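Local coordinates for protein adenine Deaminase (Enterococcus faecalis, PDB 2ICS) that deacetylates acetyl-(R)-mandelate in vitro with very low efficiency as a two-zinc member of the metallo-dependent hydrolase superfamily, at residues N252-V255 with A256-L260; F231-Q234 with A235-K238. One frame throughout, in Å; residues are numbered along the deposited sequence.

Contact 1 (N252-V255 with A256-L260)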
loop_
_atom_site.group_PDB
_atom_site.type_symbol
_atom_site.label_atom_id
_atom_site.label_comp_id
_atom_site.label_asym_id
_atom_site.label_seq_id
_atom_site.Cartn_x
_atom_site.Cartn_y
_atom_site.Cartn_z
ATOM N N ASN A 252 14.910 1.065 5.076
ATOM C CA ASN A 252 16.355 1.226 5.068
ATOM C C ASN A 252 16.926 0.723 3.735
ATOM O O ASN A 252 16.721 -0.434 3.360
ATOM C CB ASN A 252 16.931 0.454 6.269
ATOM C CG ASN A 252 18.446 0.559 6.383
ATOM O OD1 ASN A 252 19.185 -0.045 5.602
ATOM N ND2 ASN A 252 18.912 1.324 7.369
ATOM N N PHE A 253 17.615 1.608 3.011
ATOM C CA PHE A 253 18.217 1.266 1.716
ATOM C C PHE A 253 19.134 0.050 1.799
ATOM O O PHE A 253 19.049 -0.863 0.973
ATOM C CB PHE A 253 19.041 2.438 1.162
ATOM C CG PHE A 253 18.235 3.464 0.397
ATOM C CD1 PHE A 253 17.543 3.111 -0.754
ATOM C CD2 PHE A 253 18.229 4.793 0.795
ATOM C CE1 PHE A 253 16.863 4.068 -1.501
ATOM C CE2 PHE A 253 17.552 5.761 0.054
ATOM C CZ PHE A 253 16.871 5.396 -1.096
ATOM N N HIS A 254 20.014 0.039 2.794
ATOM C CA HIS A 254 20.946 -1.069 2.933
ATOM C C HIS A 254 20.226 -2.409 3.044
ATOM O O HIS A 254 20.638 -3.402 2.437
ATOM C CB HIS A 254 21.844 -0.868 4.151
ATOM C CG HIS A 254 22.887 -1.930 4.298
ATOM N ND1 HIS A 254 23.888 -2.119 3.371
ATOM C CD2 HIS A 254 23.045 -2.903 5.228
ATOM C CE1 HIS A 254 24.616 -3.165 3.719
ATOM N NE2 HIS A 254 24.124 -3.659 4.843
ATOM N N VAL A 255 19.142 -2.432 3.810
ATOM C CA VAL A 255 18.382 -3.659 3.993
ATOM C C VAL A 255 17.753 -4.137 2.681
ATOM O O VAL A 255 17.826 -5.322 2.341
ATOM C CB VAL A 255 17.286 -3.464 5.061
ATOM C CG1 VAL A 255 16.443 -4.722 5.187
ATOM C CG2 VAL A 255 17.936 -3.125 6.406
ATOM N N ALA A 256 17.140 -3.208 1.952
ATOM C CA ALA A 256 16.499 -3.516 0.674
ATOM C C ALA A 256 17.525 -3.978 -0.352
ATOM O O ALA A 256 17.268 -4.902 -1.133
ATOM C CB ALA A 256 15.753 -2.279 0.145
ATOM N N GLU A 257 18.685 -3.328 -0.353
ATOM C CA GLU A 257 19.749 -3.672 -1.283
ATOM C C GLU A 257 20.314 -5.038 -0.941
ATOM O O GLU A 257 20.549 -5.856 -1.828
ATOM C CB GLU A 257 20.856 -2.614 -1.248
ATOM C CG GLU A 257 20.383 -1.232 -1.689
ATOM C CD GLU A 257 21.401 -0.141 -1.417
ATOM O OE1 GLU A 257 22.112 -0.225 -0.390
ATOM O OE2 GLU A 257 21.476 0.816 -2.219
ATOM N N THR A 258 20.530 -5.291 0.346
ATOM C CA THR A 258 21.059 -6.581 0.765
ATOM C C THR A 258 20.082 -7.672 0.367
ATOM O O THR A 258 20.476 -8.700 -0.182
ATOM C CB THR A 258 21.282 -6.634 2.284
ATOM O OG1 THR A 258 22.275 -5.672 2.647
ATOM C CG2 THR A 258 21.751 -8.020 2.710
ATOM N N ALA A 259 18.800 -7.443 0.633
ATOM C CA ALA A 259 17.776 -8.421 0.287
ATOM C C ALA A 259 17.796 -8.729 -1.209
ATOM O O ALA A 259 17.738 -9.895 -1.607
ATOM C CB ALA A 259 16.397 -7.911 0.707
ATOM N N LEU A 260 17.885 -7.693 -2.039
ATOM C CA LEU A 260 17.909 -7.895 -3.488
ATOM C C LEU A 260 19.102 -8.755 -3.897
ATOM O O LEU A 260 18.959 -9.692 -4.684
ATOM C CB LEU A 260 17.957 -6.551 -4.231
ATOM C CG LEU A 260 17.975 -6.626 -5.768
ATOM C CD1 LEU A 260 16.750 -7.378 -6.272
ATOM C CD2 LEU A 260 18.005 -5.224 -6.353
#
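Thr258 turns its hydroxyl back onto His254, one helical turn earlier, and gives that proton to the carbonyl: OG1 lies 2.8 Å from His254 O. Thr258 N donates to the same oxygen from the opposite face of the carbonyl plane, so two bonds from one residue grip a single backbone acceptor. The hydroxyl gets there because OG1 stands beside its own backbone N (chi1 -64°). It also sits over one face of the imidazole, offset toward the rim, with His254 NE2 3.5 Å from Thr258 OG1; the ring's NE2 bonds to Asp226.

Two residues before His254, Asn252 is the N-cap. Its OD1 accepts from Val255 N at 3.0 Å, while Asn252 O takes the N-H of Ala256 and Phe253 O that of Glu257, which opens the regular i to i+4 ladder. Glu257 runs out extended past Phe253, CD 4.3 Å from Phe253 CB, and its carboxylate forms a salt bridge with Arg351. Phe253 packs on Lys292 and Val295 of helix 286-296, and Val255 and Thr258 rest on Leu221.

The chemistry is that of a capped helix start: Asn252 satisfies an N-H that has no carbonyl four residues back within the helix, and Thr258 folds its polar group into the backbone, so that a hydroxyl on a buried residue finds its acceptor within the same helix.

Contact 2 (F231-Q234 with A235-K238)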
loop_
_atom_site.group_PDB
_atom_site.type_symbol
_atom_site.label_atom_id
_atom_site.label_comp_id
_atom_site.label_asym_id
_atom_site.label_seq_id
_atom_site.Cartn_x
_atom_site.Cartn_y
_atom_site.Cartn_z
ATOM N N PHE A 231 15.164 -17.232 9.384
ATOM C CA PHE A 231 13.739 -17.353 9.638
ATOM C C PHE A 231 12.943 -16.332 8.838
ATOM O O PHE A 231 11.755 -16.531 8.581
ATOM C CB PHE A 231 13.446 -17.247 11.146
ATOM C CG PHE A 231 13.859 -15.943 11.769
ATOM C CD1 PHE A 231 13.054 -14.812 11.653
ATOM C CD2 PHE A 231 15.037 -15.853 12.502
ATOM C CE1 PHE A 231 13.414 -13.616 12.258
ATOM C CE2 PHE A 231 15.411 -14.660 13.115
ATOM C CZ PHE A 231 14.595 -13.538 12.994
ATOM N N ALA A 232 13.596 -15.245 8.435
ATOM C CA ALA A 232 12.932 -14.226 7.624
ATOM C C ALA A 232 12.750 -14.826 6.226
ATOM O O ALA A 232 11.710 -14.660 5.595
ATOM C CB ALA A 232 13.781 -12.959 7.559
ATOM N N TRP A 233 13.772 -15.531 5.749
ATOM C CA TRP A 233 13.702 -16.183 4.447
ATOM C C TRP A 233 12.624 -17.260 4.491
ATOM O O TRP A 233 11.887 -17.463 3.526
ATOM C CB TRP A 233 15.042 -16.827 4.091
ATOM C CG TRP A 233 15.847 -16.020 3.132
ATOM C CD1 TRP A 233 16.967 -15.291 3.407
ATOM C CD2 TRP A 233 15.567 -15.825 1.743
ATOM N NE1 TRP A 233 17.404 -14.648 2.269
ATOM C CE2 TRP A 233 16.559 -14.959 1.234
ATOM C CE3 TRP A 233 14.570 -16.296 0.879
ATOM C CZ2 TRP A 233 16.584 -14.551 -0.107
ATOM C CZ3 TRP A 233 14.594 -15.889 -0.459
ATOM C CH2 TRP A 233 15.594 -15.025 -0.935
ATOM N N GLN A 234 12.538 -17.950 5.620
ATOM C CA GLN A 234 11.551 -19.005 5.788
ATOM C C GLN A 234 10.137 -18.456 5.655
ATOM O O GLN A 234 9.321 -19.006 4.922
ATOM C CB GLN A 234 11.739 -19.677 7.149
ATOM C CG GLN A 234 12.967 -20.574 7.208
ATOM C CD GLN A 234 13.359 -20.947 8.626
ATOM O OE1 GLN A 234 12.503 -21.200 9.472
ATOM N NE2 GLN A 234 14.662 -20.995 8.887
ATOM N N ALA A 235 9.848 -17.369 6.364
ATOM C CA ALA A 235 8.528 -16.756 6.302
ATOM C C ALA A 235 8.270 -16.307 4.866
ATOM O O ALA A 235 7.181 -16.493 4.326
ATOM C CB ALA A 235 8.463 -15.561 7.253
ATOM N N TYR A 236 9.285 -15.707 4.256
ATOM C CA TYR A 236 9.201 -15.236 2.877
ATOM C C TYR A 236 8.900 -16.420 1.957
ATOM O O TYR A 236 7.968 -16.387 1.154
ATOM C CB TYR A 236 10.532 -14.601 2.478
ATOM C CG TYR A 236 10.591 -14.054 1.063
ATOM C CD1 TYR A 236 10.014 -12.828 0.744
ATOM C CD2 TYR A 236 11.269 -14.746 0.052
ATOM C CE1 TYR A 236 10.113 -12.295 -0.541
ATOM C CE2 TYR A 236 11.375 -14.222 -1.238
ATOM C CZ TYR A 236 10.796 -12.991 -1.525
ATOM O OH TYR A 236 10.927 -12.439 -2.777
ATOM N N ASN A 237 9.699 -17.469 2.093
ATOM C CA ASN A 237 9.552 -18.666 1.282
ATOM C C ASN A 237 8.178 -19.322 1.441
ATOM O O ASN A 237 7.667 -19.914 0.493
ATOM C CB ASN A 237 10.671 -19.658 1.635
ATOM C CG ASN A 237 10.723 -20.856 0.695
ATOM O OD1 ASN A 237 10.804 -20.703 -0.525
ATOM N ND2 ASN A 237 10.691 -22.055 1.266
ATOM N N LYS A 238 7.564 -19.198 2.620
ATOM C CA LYS A 238 6.257 -19.812 2.846
ATOM C C LYS A 238 5.064 -18.969 2.390
ATOM O O LYS A 238 3.914 -19.374 2.551
ATOM C CB LYS A 238 6.087 -20.210 4.321
ATOM C CG LYS A 238 5.720 -19.097 5.292
ATOM C CD LYS A 238 5.650 -19.645 6.728
ATOM C CE LYS A 238 5.233 -18.579 7.737
ATOM N NZ LYS A 238 5.208 -19.076 9.154
#
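Trp233 and Tyr236 run side by side off the last turns of helix 230-237, pointing the same way, and their rings make the side-chain contact of this stretch. CZ3 of the indole of Trp233 lies 3.6 Å from CD2 of Tyr236, and CE3 of Trp233 is 3.7 Å from that same carbon. The planes stand nearly square, at 87°, with the centroids of the indole's six-membered ring and the tyrosine ring 5.3 Å apart, and the rings meet obliquely. Tyr236 reaches this place with CG anti to its own N, whereas Trp233 has a first torsion of -101°, away from a staggered value, and the end of the indole nonetheless comes back to the tyrosine. Each ring is also held at its polar end: Trp233 NE1 donates to Glu262 and Tyr236 OH bonds to Lys265 O.

Beneath the rings the backbone is regular. Ala235 N bonds to Phe231 O at 3.0 Å, and Tyr236 N and Asn237 N follow with Ala232 O and Trp233 O in turn. The last bond of the series, Lys238 N to Gln234 O, is more bent, with an N-H...O angle of 139°.

The other side is looser. Gln234, Asn237 and Lys238 are exposed, and the Lys238 chain only skirts Gln234 O, CB at 3.5 Å from that oxygen, before its NZ bonds to Met203 O and Leu200 O.

In the TIM barrel, helix 230-237 leads into strand 241-243. Phe231 and Ala235 pack against helix 196-202, Trp233 and Tyr236 touch Met264 in the loop after helix 253-261, and Tyr236 meets Phe242 of strand 241-243 edge-to-face.

In the fold
Following the chain from the N terminus, contact 2 (231-234 with 235-238) comes first and contact 1 (252-255 with 256-260) second; they follow in series, neither enclosing nor crossing the other, and each closes only local turns of one helix. Between them the chain passes through strand 241-243, which runs parallel to 208-210 in the barrel. Helix 230-237 precedes this strand and helix 253-261 follows it. The centres of the two contacts lie about 16 Å apart, and their nearest atoms about 5 Å, without touching. Contact 2 joins helix 196-202 to the loop after helix 253-261, while contact 1 ties its helix to helix 286-296, strand 221-222 and strand 350-364.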